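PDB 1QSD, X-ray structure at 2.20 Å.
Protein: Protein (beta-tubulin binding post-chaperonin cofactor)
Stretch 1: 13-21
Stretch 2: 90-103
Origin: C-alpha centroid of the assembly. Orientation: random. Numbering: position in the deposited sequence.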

ATOM      1  N   LEU A  13       8.518  -5.538 -14.116  1.00 18.42           N
ATOM      2  CA  LEU A  13       9.531  -5.360 -13.088  1.00 18.42           C
ATOM      3  C   LEU A  13       9.693  -3.915 -12.637  1.00 22.29           C
ATOM      4  O   LEU A  13       9.769  -3.644 -11.429  1.00 20.59           O
ATOM      5  CB  LEU A  13      10.880  -5.904 -13.546  1.00 15.62           C
ATOM      6  CG  LEU A  13      12.046  -5.763 -12.530  1.00 17.77           C
ATOM      7  CD1 LEU A  13      11.741  -6.476 -11.171  1.00 16.59           C
ATOM      8  CD2 LEU A  13      13.335  -6.329 -13.139  1.00 16.97           C
ATOM      9  N   LYS A  14       9.775  -2.992 -13.596  1.00 25.13           N
ATOM     10  CA  LYS A  14       9.922  -1.568 -13.277  1.00 28.95           C
ATOM     11  C   LYS A  14       8.740  -1.055 -12.441  1.00 28.11           C
ATOM     12  O   LYS A  14       8.907  -0.218 -11.566  1.00 29.29           O
ATOM     13  CB  LYS A  14      10.090  -0.718 -14.552  1.00 29.79           C
ATOM     14  CG  LYS A  14      11.350  -1.052 -15.347  1.00 37.90           C
ATOM     15  CD  LYS A  14      11.822   0.094 -16.273  1.00 43.63           C
ATOM     16  CE  LYS A  14      13.274  -0.168 -16.752  1.00 49.59           C
ATOM     17  NZ  LYS A  14      13.972   0.943 -17.493  1.00 50.48           N
ATOM     18  N   ARG A  15       7.551  -1.574 -12.685  1.00 28.22           N
ATOM     19  CA  ARG A  15       6.414  -1.116 -11.919  1.00 29.09           C
ATOM     20  C   ARG A  15       6.419  -1.677 -10.514  1.00 26.27           C
ATOM     21  O   ARG A  15       6.013  -1.009  -9.554  1.00 24.66           O
ATOM     22  CB  ARG A  15       5.128  -1.356 -12.694  1.00 34.66           C
ATOM     23  CG  ARG A  15       5.169  -0.587 -14.049  1.00 45.76           C
ATOM     24  CD  ARG A  15       5.841   0.807 -13.895  1.00 52.22           C
ATOM     25  NE  ARG A  15       6.083   1.560 -15.134  1.00 56.39           N
ATOM     26  CZ  ARG A  15       6.749   1.113 -16.203  1.00 58.62           C
ATOM     27  NH1 ARG A  15       7.246  -0.119 -16.236  1.00 59.19           N
ATOM     28  NH2 ARG A  15       6.992   1.938 -17.222  1.00 58.72           N
ATOM     29  N   LEU A  16       7.004  -2.849 -10.360  1.00 24.27           N
ATOM     30  CA  LEU A  16       7.096  -3.431  -9.028  1.00 26.01           C
ATOM     31  C   LEU A  16       8.103  -2.635  -8.185  1.00 25.41           C
ATOM     32  O   LEU A  16       7.848  -2.329  -7.022  1.00 24.52           O
ATOM     33  CB  LEU A  16       7.505  -4.910  -9.086  1.00 24.45           C
ATOM     34  CG  LEU A  16       6.380  -5.935  -9.054  1.00 24.75           C
ATOM     35  CD1 LEU A  16       6.951  -7.320  -8.802  1.00 24.67           C
ATOM     36  CD2 LEU A  16       5.436  -5.573  -7.933  1.00 27.94           C
ATOM     37  N   THR A  17       9.234  -2.272  -8.776  1.00 25.52           N
ATOM     38  CA  THR A  17      10.229  -1.520  -8.025  1.00 26.53           C
ATOM     39  C   THR A  17       9.743  -0.110  -7.714  1.00 27.50           C
ATOM     40  O   THR A  17      10.117   0.453  -6.694  1.00 30.40           O
ATOM     41  CB  THR A  17      11.635  -1.506  -8.699  1.00 27.13           C
ATOM     42  OG1 THR A  17      11.612  -0.691  -9.878  1.00 31.30           O
ATOM     43  CG2 THR A  17      12.084  -2.941  -9.031  1.00 22.70           C
ATOM     44  N   LYS A  18       8.896   0.460  -8.564  1.00 29.24           N
ATOM     45  CA  LYS A  18       8.347   1.785  -8.293  1.00 30.97           C
ATOM     46  C   LYS A  18       7.278   1.683  -7.174  1.00 32.29           C
ATOM     47  O   LYS A  18       7.119   2.608  -6.367  1.00 31.49           O
ATOM     48  CB  LYS A  18       7.743   2.385  -9.555  1.00 37.17           C
ATOM     49  CG  LYS A  18       7.490   3.877  -9.456  1.00 44.16           C
ATOM     50  CD  LYS A  18       6.645   4.408 -10.620  1.00 49.62           C
ATOM     51  CE  LYS A  18       6.365   5.895 -10.444  1.00 51.34           C
ATOM     52  NZ  LYS A  18       5.314   6.378 -11.368  1.00 53.98           N
ATOM     53  N   GLU A  19       6.540   0.572  -7.127  1.00 32.72           N
ATOM     54  CA  GLU A  19       5.530   0.349  -6.079  1.00 33.39           C
ATOM     55  C   GLU A  19       6.210   0.251  -4.694  1.00 34.66           C
ATOM     56  O   GLU A  19       5.751   0.852  -3.717  1.00 34.62           O
ATOM     57  CB  GLU A  19       4.737  -0.928  -6.376  1.00 34.40           C
ATOM     58  CG  GLU A  19       3.884  -1.423  -5.220  1.00 40.63           C
ATOM     59  CD  GLU A  19       2.949  -2.581  -5.588  1.00 43.01           C
ATOM     60  OE1 GLU A  19       2.269  -3.105  -4.672  1.00 44.50           O
ATOM     61  OE2 GLU A  19       2.877  -2.958  -6.782  1.00 45.52           O
ATOM     62  N   GLU A  20       7.316  -0.487  -4.621  1.00 33.82           N
ATOM     63  CA  GLU A  20       8.086  -0.650  -3.387  1.00 33.24           C
ATOM     64  C   GLU A  20       8.488   0.714  -2.838  1.00 32.94           C
ATOM     65  O   GLU A  20       8.479   0.930  -1.626  1.00 32.45           O
ATOM     66  CB  GLU A  20       9.348  -1.472  -3.674  1.00 33.83           C
ATOM     67  CG  GLU A  20      10.166  -1.859  -2.458  1.00 34.29           C
ATOM     68  CD  GLU A  20      11.287  -0.874  -2.129  1.00 36.95           C
ATOM     69  OE1 GLU A  20      11.526   0.093  -2.884  1.00 33.68           O
ATOM     70  OE2 GLU A  20      11.955  -1.085  -1.099  1.00 40.40           O
ATOM     71  N   GLY A  21       8.894   1.611  -3.730  1.00 32.21           N
ATOM     72  CA  GLY A  21       9.289   2.948  -3.327  1.00 34.26           C
ATOM     73  C   GLY A  21       8.117   3.722  -2.766  1.00 36.83           C
ATOM     74  O   GLY A  21       8.269   4.501  -1.838  1.00 35.36           O
ATOM     75  N   SER A  90      19.200  -2.760 -23.112  1.00 17.94           N
ATOM     76  CA  SER A  90      19.807  -1.951 -22.076  1.00 20.47           C
ATOM     77  C   SER A  90      18.820  -1.619 -20.975  1.00 22.15           C
ATOM     78  O   SER A  90      19.174  -1.660 -19.793  1.00 21.19           O
ATOM     79  CB  SER A  90      20.391  -0.676 -22.670  1.00 23.43           C
ATOM     80  OG  SER A  90      21.260  -0.996 -23.742  1.00 28.31           O
ATOM     81  N   ASP A  91      17.585  -1.292 -21.352  1.00 23.62           N
ATOM     82  CA  ASP A  91      16.563  -0.995 -20.353  1.00 25.55           C
ATOM     83  C   ASP A  91      16.294  -2.177 -19.450  1.00 22.58           C
ATOM     84  O   ASP A  91      16.050  -1.999 -18.259  1.00 24.28           O
ATOM     85  CB  ASP A  91      15.260  -0.555 -20.997  1.00 29.11           C
ATOM     86  CG  ASP A  91      15.245   0.907 -21.297  1.00 34.65           C
ATOM     87  OD1 ASP A  91      14.547   1.300 -22.252  1.00 39.24           O
ATOM     88  OD2 ASP A  91      15.938   1.665 -20.575  1.00 40.48           O
ATOM     89  N   ALA A  92      16.331  -3.378 -20.026  1.00 22.12           N
ATOM     90  CA  ALA A  92      16.088  -4.616 -19.275  1.00 21.07           C
ATOM     91  C   ALA A  92      17.201  -4.839 -18.247  1.00 20.62           C
ATOM     92  O   ALA A  92      16.934  -5.099 -17.080  1.00 18.27           O
ATOM     93  CB  ALA A  92      15.995  -5.809 -20.232  1.00 20.49           C
ATOM     94  N   ARG A  93      18.452  -4.738 -18.698  1.00 22.57           N
ATOM     95  CA  ARG A  93      19.620  -4.881 -17.818  1.00 22.73           C
ATOM     96  C   ARG A  93      19.576  -3.843 -16.691  1.00 19.16           C
ATOM     97  O   ARG A  93      19.865  -4.154 -15.546  1.00 18.04           O
ATOM     98  CB  ARG A  93      20.914  -4.685 -18.620  1.00 25.12           C
ATOM     99  CG  ARG A  93      21.518  -5.972 -19.185  1.00 28.79           C
ATOM    100  CD  ARG A  93      22.958  -5.739 -19.703  1.00 29.77           C
ATOM    101  NE  ARG A  93      22.978  -5.468 -21.139  1.00 31.16           N
ATOM    102  CZ  ARG A  93      23.155  -4.269 -21.687  1.00 30.93           C
ATOM    103  NH1 ARG A  93      23.348  -3.189 -20.925  1.00 32.42           N
ATOM    104  NH2 ARG A  93      23.079  -4.147 -23.011  1.00 29.51           N
ATOM    105  N   SER A  94      19.172  -2.625 -17.034  1.00 17.66           N
ATOM    106  CA  SER A  94      19.069  -1.531 -16.092  1.00 20.52           C
ATOM    107  C   SER A  94      17.978  -1.842 -15.072  1.00 22.36           C
ATOM    108  O   SER A  94      18.149  -1.585 -13.875  1.00 26.65           O
ATOM    109  CB  SER A  94      18.735  -0.244 -16.846  1.00 22.35           C
ATOM    110  OG  SER A  94      18.953   0.897 -16.046  1.00 30.05           O
ATOM    111  N   ALA A  95      16.867  -2.410 -15.530  1.00 20.61           N
ATOM    112  CA  ALA A  95      15.777  -2.750 -14.634  1.00 17.42           C
ATOM    113  C   ALA A  95      16.259  -3.804 -13.652  1.00 17.43           C
ATOM    114  O   ALA A  95      15.973  -3.706 -12.458  1.00 17.57           O
ATOM    115  CB  ALA A  95      14.592  -3.280 -15.428  1.00 20.22           C
ATOM    116  N   ILE A  96      16.996  -4.800 -14.161  1.00 17.57           N
ATOM    117  CA  ILE A  96      17.536  -5.925 -13.344  1.00 17.96           C
ATOM    118  C   ILE A  96      18.491  -5.467 -12.238  1.00 18.03           C
ATOM    119  O   ILE A  96      18.445  -5.967 -11.114  1.00 19.65           O
ATOM    120  CB  ILE A  96      18.268  -6.974 -14.224  1.00 15.24           C
ATOM    121  CG1 ILE A  96      17.254  -7.680 -15.127  1.00 15.14           C
ATOM    122  CG2 ILE A  96      19.013  -7.999 -13.333  1.00 15.34           C
ATOM    123  CD1 ILE A  96      17.849  -8.657 -16.116  1.00 13.32           C
ATOM    124  N   THR A  97      19.345  -4.512 -12.585  1.00 20.25           N
ATOM    125  CA  THR A  97      20.310  -3.920 -11.674  1.00 21.34           C
ATOM    126  C   THR A  97      19.622  -3.166 -10.545  1.00 21.03           C
ATOM    127  O   THR A  97      19.958  -3.380  -9.381  1.00 25.17           O
ATOM    128  CB  THR A  97      21.274  -3.009 -12.443  1.00 22.81           C
ATOM    129  OG1 THR A  97      22.095  -3.827 -13.281  1.00 24.26           O
ATOM    130  CG2 THR A  97      22.163  -2.193 -11.487  1.00 24.10           C
ATOM    131  N   SER A  98      18.631  -2.337 -10.864  1.00 19.37           N
ATOM    132  CA  SER A  98      17.915  -1.608  -9.829  1.00 19.68           C
ATOM    133  C   SER A  98      17.190  -2.548  -8.874  1.00 19.96           C
ATOM    134  O   SER A  98      17.178  -2.334  -7.655  1.00 21.93           O
ATOM    135  CB  SER A  98      16.914  -0.649 -10.450  1.00 22.00           C
ATOM    136  OG  SER A  98      17.593   0.405 -11.103  1.00 26.93           O
ATOM    137  N   ALA A  99      16.588  -3.594  -9.426  1.00 19.12           N
ATOM    138  CA  ALA A  99      15.875  -4.563  -8.609  1.00 21.75           C
ATOM    139  C   ALA A  99      16.838  -5.290  -7.667  1.00 21.31           C
ATOM    140  O   ALA A  99      16.502  -5.553  -6.505  1.00 22.35           O
ATOM    141  CB  ALA A  99      15.147  -5.576  -9.501  1.00 16.35           C
ATOM    142  N   GLN A 100      18.011  -5.647  -8.197  1.00 22.10           N
ATOM    143  CA  GLN A 100      19.031  -6.363  -7.444  1.00 21.46           C
ATOM    144  C   GLN A 100      19.563  -5.481  -6.309  1.00 22.53           C
ATOM    145  O   GLN A 100      19.733  -5.940  -5.180  1.00 22.27           O
ATOM    146  CB  GLN A 100      20.155  -6.802  -8.382  1.00 21.59           C
ATOM    147  CG  GLN A 100      21.192  -7.712  -7.738  1.00 24.88           C
ATOM    148  CD  GLN A 100      20.615  -9.046  -7.338  1.00 28.41           C
ATOM    149  OE1 GLN A 100      20.367  -9.304  -6.162  1.00 31.67           O
ATOM    150  NE2 GLN A 100      20.389  -9.906  -8.316  1.00 30.58           N
ATOM    151  N   GLU A 101      19.787  -4.205  -6.600  1.00 26.48           N
ATOM    152  CA  GLU A 101      20.266  -3.269  -5.585  1.00 30.28           C
ATOM    153  C   GLU A 101      19.294  -3.294  -4.424  1.00 30.58           C
ATOM    154  O   GLU A 101      19.709  -3.487  -3.284  1.00 33.06           O
ATOM    155  CB  GLU A 101      20.331  -1.851  -6.131  1.00 33.19           C
ATOM    156  CG  GLU A 101      21.443  -1.613  -7.119  1.00 41.23           C
ATOM    157  CD  GLU A 101      21.401  -0.213  -7.737  1.00 46.77           C
ATOM    158  OE1 GLU A 101      22.195   0.030  -8.676  1.00 49.68           O
ATOM    159  OE2 GLU A 101      20.586   0.638  -7.292  1.00 46.68           O
ATOM    160  N   LEU A 102      18.005  -3.141  -4.738  1.00 29.15           N
ATOM    161  CA  LEU A 102      16.938  -3.154  -3.740  1.00 29.32           C
ATOM    162  C   LEU A 102      16.983  -4.366  -2.825  1.00 27.76           C
ATOM    163  O   LEU A 102      16.931  -4.213  -1.606  1.00 27.81           O
ATOM    164  CB  LEU A 102      15.561  -3.122  -4.408  1.00 31.19           C
ATOM    165  CG  LEU A 102      15.010  -1.788  -4.851  1.00 31.37           C
ATOM    166  CD1 LEU A 102      13.660  -2.007  -5.461  1.00 34.15           C
ATOM    167  CD2 LEU A 102      14.904  -0.879  -3.663  1.00 34.08           C
ATOM    168  N   LEU A 103      17.014  -5.554  -3.429  1.00 25.31           N
ATOM    169  CA  LEU A 103      17.044  -6.814  -2.707  1.00 25.30           C
ATOM    170  C   LEU A 103      18.300  -6.973  -1.840  1.00 27.09           C
ATOM    171  O   LEU A 103      18.286  -7.663  -0.820  1.00 23.70           O
ATOM    172  CB  LEU A 103      16.943  -7.967  -3.708  1.00 23.10           C
ATOM    173  CG  LEU A 103      15.684  -7.966  -4.575  1.00 25.73           C
ATOM    174  CD1 LEU A 103      15.846  -8.965  -5.715  1.00 24.82           C
ATOM    175  CD2 LEU A 103      14.468  -8.313  -3.722  1.00 24.32           C
TER
HETATM  176  O   HOH W   1      13.576  -1.645 -11.872  1.00 40.66           O

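Two helices from distant parts of one chain run in the same general direction, their axes 33° apart and 9.9 Å from each other at closest approach. The contact is modest, 402 Å² summed over both sides, and no direct hydrogen bond crosses it. Apolar packing does most of the work.

The rule on the second helix is small residues where the backbones come close. A95 and A99, one turn apart, both point their CB toward the first helix, and their CA atoms lie 6.1 Å from K14 CA and 6.4 Å from T17 CA, respectively. L13 uses the room that these methyls leave: its chi1 t, chi2 p rotamer sets CD2 4.0 Å from A95 CB and also 4.1 Å from A99 CB, with CD1 3.9 Å from A99 CB, so the leucine packs against both alanines. Farther along, the bulk changes sides. L102 supplies the large side chain, with CD1 3.9 Å from T17 CB and CD2 3.6 Å from E20 OE1. T17 also offers a methyl, CG2, 4.1 Å from A99 CB. E20 is buried, and its other carboxylate oxygen, OE2, is hydrogen-bonded elsewhere in the structure.

The polar link is indirect. Water 1 lies 3.0 Å from T17 OG1 and donates a hydrogen bond to A95 O at 3.2 Å, joining the threonine hydroxyl to a carbonyl already used within its own helix by A99 N. Threonine thus serves both the apolar surface and the water.

A charged pair adds to the packing. K14 leaves its backbone sideways, but its nearly extended chain reaches across, its CE packing 3.6 Å from A95 CB before NZ makes a long salt bridge to D91 OD2 at 3.7 Å. The aliphatic part covers the alanine while the ammonium stays near exposed D91; lysine suits this place because its methylenes can pack on an apolar neighbour while its charge meets a carboxylate.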